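Local coordinates for protein mRNA export factor (Human herpesvirus 1, PDB 4YXP) that regulates viral gene expression as a homodimer, inhibits host splicing and mediates nuclear export of intronless viral mRNAs, the piece described being its folded C-terminal domain, at the interface of chains A and B. Sequence-based numbering; all coordinates share one arbitrary frame. Chains: chain A/B, mRNA export factor.

Contact 1: the interface of chains A and B. Residues chain A 43, 48, 58-59, 99, 141; chain B 265, 268.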
ATOM      1  N   PHE A  43     -24.928   5.077  -1.768  1.00 39.36           N
ATOM      2  CA  PHE A  43     -25.608   5.016  -3.062  1.00 39.05           C
ATOM      3  C   PHE A  43     -26.743   6.037  -3.147  1.00 41.62           C
ATOM      4  O   PHE A  43     -27.297   6.268  -4.220  1.00 41.60           O
ATOM      5  CB  PHE A  43     -26.139   3.605  -3.322  1.00 37.50           C
ATOM      6  CG  PHE A  43     -25.081   2.643  -3.786  1.00 34.77           C
ATOM      7  CD1 PHE A  43     -24.702   2.603  -5.117  1.00 33.06           C
ATOM      8  CD2 PHE A  43     -24.458   1.787  -2.889  1.00 34.17           C
ATOM      9  CE1 PHE A  43     -23.728   1.725  -5.552  1.00 31.73           C
ATOM     10  CE2 PHE A  43     -23.482   0.905  -3.318  1.00 32.47           C
ATOM     11  CZ  PHE A  43     -23.113   0.877  -4.652  1.00 31.69           C
ATOM     12  N   PHE A  48     -27.542  -0.376  -7.552  1.00 35.37           N
ATOM     13  CA  PHE A  48     -27.752  -1.226  -8.715  1.00 36.76           C
ATOM     14  C   PHE A  48     -29.111  -1.904  -8.608  1.00 38.48           C
ATOM     15  O   PHE A  48     -29.457  -2.419  -7.543  1.00 38.65           O
ATOM     16  CB  PHE A  48     -26.659  -2.291  -8.832  1.00 34.44           C
ATOM     17  CG  PHE A  48     -25.313  -1.751  -9.218  1.00 33.04           C
ATOM     18  CD1 PHE A  48     -25.111  -1.186 -10.463  1.00 33.07           C
ATOM     19  CD2 PHE A  48     -24.244  -1.836  -8.343  1.00 33.23           C
ATOM     20  CE1 PHE A  48     -23.873  -0.696 -10.827  1.00 33.27           C
ATOM     21  CE2 PHE A  48     -23.002  -1.351  -8.701  1.00 32.90           C
ATOM     22  CZ  PHE A  48     -22.815  -0.780  -9.945  1.00 32.76           C
ATOM     23  N   VAL A  58     -24.167  -9.167  -4.083  1.00 33.87           N
ATOM     24  CA  VAL A  58     -23.016  -8.273  -4.176  1.00 33.26           C
ATOM     25  C   VAL A  58     -23.379  -6.963  -4.873  1.00 33.66           C
ATOM     26  O   VAL A  58     -22.544  -6.067  -5.001  1.00 33.08           O
ATOM     27  CB  VAL A  58     -21.834  -8.960  -4.893  1.00 32.01           C
ATOM     28  CG1 VAL A  58     -21.371 -10.180  -4.100  1.00 31.95           C
ATOM     29  CG2 VAL A  58     -22.207  -9.350  -6.318  1.00 32.15           C
ATOM     30  N   LEU A  59     -24.623  -6.848  -5.323  1.00 34.72           N
ATOM     31  CA  LEU A  59     -25.092  -5.606  -5.921  1.00 35.74           C
ATOM     32  C   LEU A  59     -25.655  -4.677  -4.854  1.00 37.35           C
ATOM     33  O   LEU A  59     -25.663  -3.458  -5.024  1.00 39.44           O
ATOM     34  CB  LEU A  59     -26.150  -5.884  -6.992  1.00 37.80           C
ATOM     35  CG  LEU A  59     -25.650  -6.541  -8.283  1.00 37.12           C
ATOM     36  CD1 LEU A  59     -26.812  -6.775  -9.238  1.00 38.16           C
ATOM     37  CD2 LEU A  59     -24.570  -5.705  -8.956  1.00 35.35           C
ATOM     38  N   ALA A  99     -19.898   2.748  -6.982  1.00 28.49           N
ATOM     39  CA  ALA A  99     -19.235   1.473  -6.736  1.00 29.73           C
ATOM     40  C   ALA A  99     -17.733   1.560  -6.988  1.00 28.79           C
ATOM     41  O   ALA A  99     -16.936   1.026  -6.210  1.00 25.79           O
ATOM     42  CB  ALA A  99     -19.852   0.388  -7.604  1.00 30.13           C
ATOM     43  N   PRO A 141     -16.694  -0.876 -12.714  1.00 29.70           N
ATOM     44  CA  PRO A 141     -15.995  -0.805 -11.423  1.00 29.44           C
ATOM     45  C   PRO A 141     -14.759  -1.696 -11.314  1.00 27.06           C
ATOM     46  O   PRO A 141     -13.800  -1.304 -10.652  1.00 26.55           O
ATOM     47  CB  PRO A 141     -17.069  -1.254 -10.425  1.00 30.51           C
ATOM     48  CG  PRO A 141     -18.357  -0.937 -11.096  1.00 31.63           C
ATOM     49  CD  PRO A 141     -18.119  -1.211 -12.544  1.00 31.24           C
TER
ATOM     50  N   HIS B 265     -19.313  -2.115   0.147  1.00 32.96           N
ATOM     51  CA  HIS B 265     -19.569  -2.546  -1.225  1.00 31.75           C
ATOM     52  C   HIS B 265     -18.286  -2.446  -2.047  1.00 30.90           C
ATOM     53  O   HIS B 265     -17.415  -1.642  -1.732  1.00 30.08           O
ATOM     54  CB  HIS B 265     -20.679  -1.684  -1.840  1.00 31.77           C
ATOM     55  CG  HIS B 265     -20.975  -1.992  -3.275  1.00 29.72           C
ATOM     56  ND1 HIS B 265     -22.057  -2.751  -3.665  1.00 30.07           N
ATOM     57  CD2 HIS B 265     -20.342  -1.627  -4.416  1.00 27.96           C
ATOM     58  CE1 HIS B 265     -22.074  -2.848  -4.982  1.00 29.84           C
ATOM     59  NE2 HIS B 265     -21.043  -2.175  -5.462  1.00 28.53           N
ATOM     60  N   TYR B 268     -17.040  -8.316  -5.892  1.00 26.45           N
ATOM     61  CA  TYR B 268     -18.119  -9.004  -6.609  1.00 28.27           C
ATOM     62  C   TYR B 268     -17.978 -10.532  -6.663  1.00 31.03           C
ATOM     63  O   TYR B 268     -18.984 -11.239  -6.565  1.00 32.20           O
ATOM     64  CB  TYR B 268     -18.232  -8.424  -8.023  1.00 26.92           C
ATOM     65  CG  TYR B 268     -18.508  -6.943  -7.966  1.00 27.33           C
ATOM     66  CD1 TYR B 268     -19.772  -6.471  -7.651  1.00 28.89           C
ATOM     67  CD2 TYR B 268     -17.492  -6.018  -8.168  1.00 27.92           C
ATOM     68  CE1 TYR B 268     -20.027  -5.119  -7.565  1.00 30.77           C
ATOM     69  CE2 TYR B 268     -17.739  -4.663  -8.083  1.00 29.06           C
ATOM     70  CZ  TYR B 268     -19.007  -4.220  -7.777  1.00 30.36           C
ATOM     71  OH  TYR B 268     -19.258  -2.871  -7.693  1.00 30.23           O
TER
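The imidazole of B:His265 meets the phenyl ring of A:Phe43 edge to face, the planes 80° apart, and illustrates how a chain tail can dock by lodging rings in its partner. The outer edge of A:Phe43 is driven into one face of the imidazole, its CZ lying over the ring centre and 3.7 Å from CD2 of B:His265. A:Phe48 comes in roughly perpendicular, with NE2 of B:His265 at its edge in the phenyl plane. The imidazole extends away from its own backbone N, CG lying opposite that atom (chi1 177°), and so enters between these phenyl rings, the carbonyl ends of A:Val58 and A:Leu59, and the A:Ala99 methyl. Within chain B, NE2 of B:His265 bonds to the phenol OH of B:Tyr268 at 2.9 Å, the hydroxyl tilted 30° out of the imidazole plane; this bond should help to fix the imidazole's rotation and the position of the phenol oxygen. The phenol end also rests on A:Ala99, whose CB is 3.3 Å from OH.

Packing is looser along the sides of the phenol ring: CG2 of A:Val58 stays 4.0 Å from CD1, and CB of A:Pro141 4.2 Å from CE2. Both A:Val58 methyls also meet the B:Tyr268 carbonyl. The site belongs to the C-terminal tail of chain B, which runs beyond helix 249-259 and lies against helices 93-109, 56-59 and 141-144, and the loops bearing A:Phe43 and A:Phe48.

Contact 2: the interface of chains A and B. Residues chain A 34-35, 38; chain B 243, 252, 255-256, 259.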
ATOM      1  N   ARG A  34     -18.724  12.882  10.519  1.00 46.94           N
ATOM      2  CA  ARG A  34     -19.180  13.345   9.215  1.00 46.47           C
ATOM      3  C   ARG A  34     -18.860  12.311   8.133  1.00 44.62           C
ATOM      4  O   ARG A  34     -19.684  12.046   7.264  1.00 44.86           O
ATOM      5  CB  ARG A  34     -18.550  14.698   8.871  1.00 45.91           C
ATOM      6  CG  ARG A  34     -19.194  15.879   9.594  1.00 48.47           C
ATOM      7  CD  ARG A  34     -18.578  17.206   9.174  1.00 48.33           C
ATOM      8  NE  ARG A  34     -17.275  17.432   9.801  1.00 47.41           N
ATOM      9  CZ  ARG A  34     -17.089  18.061  10.960  1.00 49.22           C
ATOM     10  NH1 ARG A  34     -18.121  18.544  11.642  1.00 51.90           N
ATOM     11  NH2 ARG A  34     -15.861  18.213  11.438  1.00 48.21           N
ATOM     12  N   SER A  35     -17.669  11.721   8.196  1.00 42.77           N
ATOM     13  CA  SER A  35     -17.286  10.690   7.230  1.00 41.35           C
ATOM     14  C   SER A  35     -18.102   9.414   7.429  1.00 42.60           C
ATOM     15  O   SER A  35     -18.480   8.753   6.461  1.00 42.38           O
ATOM     16  CB  SER A  35     -15.794  10.380   7.336  1.00 39.72           C
ATOM     17  OG  SER A  35     -15.027  11.403   6.724  1.00 38.72           O
ATOM     18  N   VAL A  38     -21.473   9.797   5.771  1.00 41.82           N
ATOM     19  CA  VAL A  38     -21.403   9.608   4.325  1.00 39.98           C
ATOM     20  C   VAL A  38     -21.470   8.121   3.980  1.00 38.66           C
ATOM     21  O   VAL A  38     -22.120   7.732   3.005  1.00 37.87           O
ATOM     22  CB  VAL A  38     -20.121  10.257   3.746  1.00 38.75           C
ATOM     23  CG1 VAL A  38     -19.968   9.950   2.259  1.00 36.92           C
ATOM     24  CG2 VAL A  38     -20.137  11.764   3.972  1.00 40.84           C
TER
ATOM     25  N   ARG B 243     -13.824  18.784   1.584  1.00 37.84           N
ATOM     26  CA  ARG B 243     -15.166  18.691   1.008  1.00 38.31           C
ATOM     27  C   ARG B 243     -15.904  20.034   1.032  1.00 39.03           C
ATOM     28  O   ARG B 243     -16.893  20.217   0.313  1.00 39.15           O
ATOM     29  CB  ARG B 243     -15.987  17.629   1.746  1.00 37.86           C
ATOM     30  CG  ARG B 243     -16.270  17.947   3.211  1.00 39.54           C
ATOM     31  CD  ARG B 243     -16.719  16.706   3.974  1.00 39.19           C
ATOM     32  NE  ARG B 243     -15.646  15.720   4.110  1.00 36.50           N
ATOM     33  CZ  ARG B 243     -15.825  14.454   4.479  1.00 34.35           C
ATOM     34  NH1 ARG B 243     -17.039  13.994   4.751  1.00 34.69           N
ATOM     35  NH2 ARG B 243     -14.783  13.640   4.580  1.00 32.01           N
ATOM     36  N   GLU B 252     -15.884  13.285  -2.047  1.00 32.69           N
ATOM     37  CA  GLU B 252     -16.360  13.237  -0.666  1.00 33.28           C
ATOM     38  C   GLU B 252     -16.487  11.789  -0.193  1.00 31.68           C
ATOM     39  O   GLU B 252     -16.211  11.472   0.965  1.00 30.26           O
ATOM     40  CB  GLU B 252     -17.704  13.963  -0.542  1.00 35.04           C
ATOM     41  CG  GLU B 252     -18.219  14.108   0.882  1.00 34.99           C
ATOM     42  CD  GLU B 252     -19.527  14.877   0.952  1.00 36.65           C
ATOM     43  OE1 GLU B 252     -20.383  14.686   0.064  1.00 35.95           O
ATOM     44  OE2 GLU B 252     -19.701  15.680   1.893  1.00 38.87           O
ATOM     45  N   ALA B 255     -12.846  10.413   0.424  1.00 24.62           N
ATOM     46  CA  ALA B 255     -12.296  10.937   1.668  1.00 25.12           C
ATOM     47  C   ALA B 255     -12.937  10.259   2.873  1.00 26.62           C
ATOM     48  O   ALA B 255     -12.258   9.926   3.844  1.00 25.94           O
ATOM     49  CB  ALA B 255     -12.493  12.441   1.742  1.00 25.85           C
ATOM     50  N   SER B 256     -14.244  10.042   2.804  1.00 28.63           N
ATOM     51  CA  SER B 256     -14.980   9.486   3.932  1.00 31.48           C
ATOM     52  C   SER B 256     -14.618   8.024   4.172  1.00 31.92           C
ATOM     53  O   SER B 256     -14.524   7.586   5.318  1.00 32.40           O
ATOM     54  CB  SER B 256     -16.488   9.620   3.706  1.00 31.95           C
ATOM     55  OG  SER B 256     -16.885  10.980   3.695  1.00 31.93           O
ATOM     56  N   VAL B 259     -11.336   7.599   5.931  1.00 28.36           N
ATOM     57  CA  VAL B 259     -11.530   7.877   7.350  1.00 31.76           C
ATOM     58  C   VAL B 259     -12.344   6.767   8.021  1.00 33.44           C
ATOM     59  O   VAL B 259     -12.087   6.417   9.171  1.00 33.84           O
ATOM     60  CB  VAL B 259     -12.209   9.257   7.546  1.00 32.77           C
ATOM     61  CG1 VAL B 259     -12.516   9.518   9.024  1.00 32.39           C
ATOM     62  CG2 VAL B 259     -11.324  10.366   6.992  1.00 32.93           C
TER
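The hydroxyl OG of B:Ser256 shows how a polar atom can be held within one chain while it packs against the other. It donates to the backbone carbonyl O of B:Glu252, one turn earlier in helix 249-259, at 2.9 Å. NH1 of B:Arg243 adds a weak bond to the same oxygen. Across the interface that oxygen meets A:Val38 by van der Waals contact, 3.3 Å from CB, so a polar atom secured within chain B is capped by an aliphatic side chain of chain A.

The guanidinium of B:Arg243 also reaches chain A. Its NH2 donates to the hydroxyl OG of A:Ser35 at 3.1 Å, with an angle of 141° at the hydrogen and the acceptor tilted 28° out of the guanidinium plane. The side chain leaves its backbone with CG between N and the carbonyl carbon (chi1 65°) and bends again at chi3, which turns the guanidinium towards A:Ser35 and B:Ser256. The two terminal nitrogens divide the work: NH2 serves A:Ser35, while NH1 turns towards B:Ser256 and approaches CG2 of A:Val38. The side chains of A:Val38 and B:Arg243 run alongside each other, pointing opposite ways.

Close helix packing completes the join. CB of A:Ser35 sits 3.6 Å from CA of B:Ser256, and it also packs against B:Val259, CB to CB 3.8 Å. Small serines on both helices probably help to allow this approach of backbone to side chain. A:Arg34 lies beside the patch, its NE 6.1 Å from NH1 of B:Arg243, a separation at which the like charges would probably interact only mildly.

The site pins helix 25-38 of chain A against helix 249-259 of chain B and 3-10 helix 242-244, close to the zinc-binding residues B:His242 and B:Cys251, and so helps to hold the intertwined homodimer together.

The centres of contact 1 and contact 2 lie about 19 Å apart, and the two sites share no residue. In chain B they are continuous, helix 249-259 of contact 2 leading into the tail that supplies contact 1. In chain A, helix 25-38 of contact 2 is followed by the 43-59 stretch of contact 1, to which helices 93-109 and 141-144 contribute from later in the chain. The tail lies in a region shown to be important for homodimerization. The two-fold symmetry repeats both contacts with the chains exchanged, so N-terminal and C-terminal segments embrace reciprocally, as expected of an intertwined dimer.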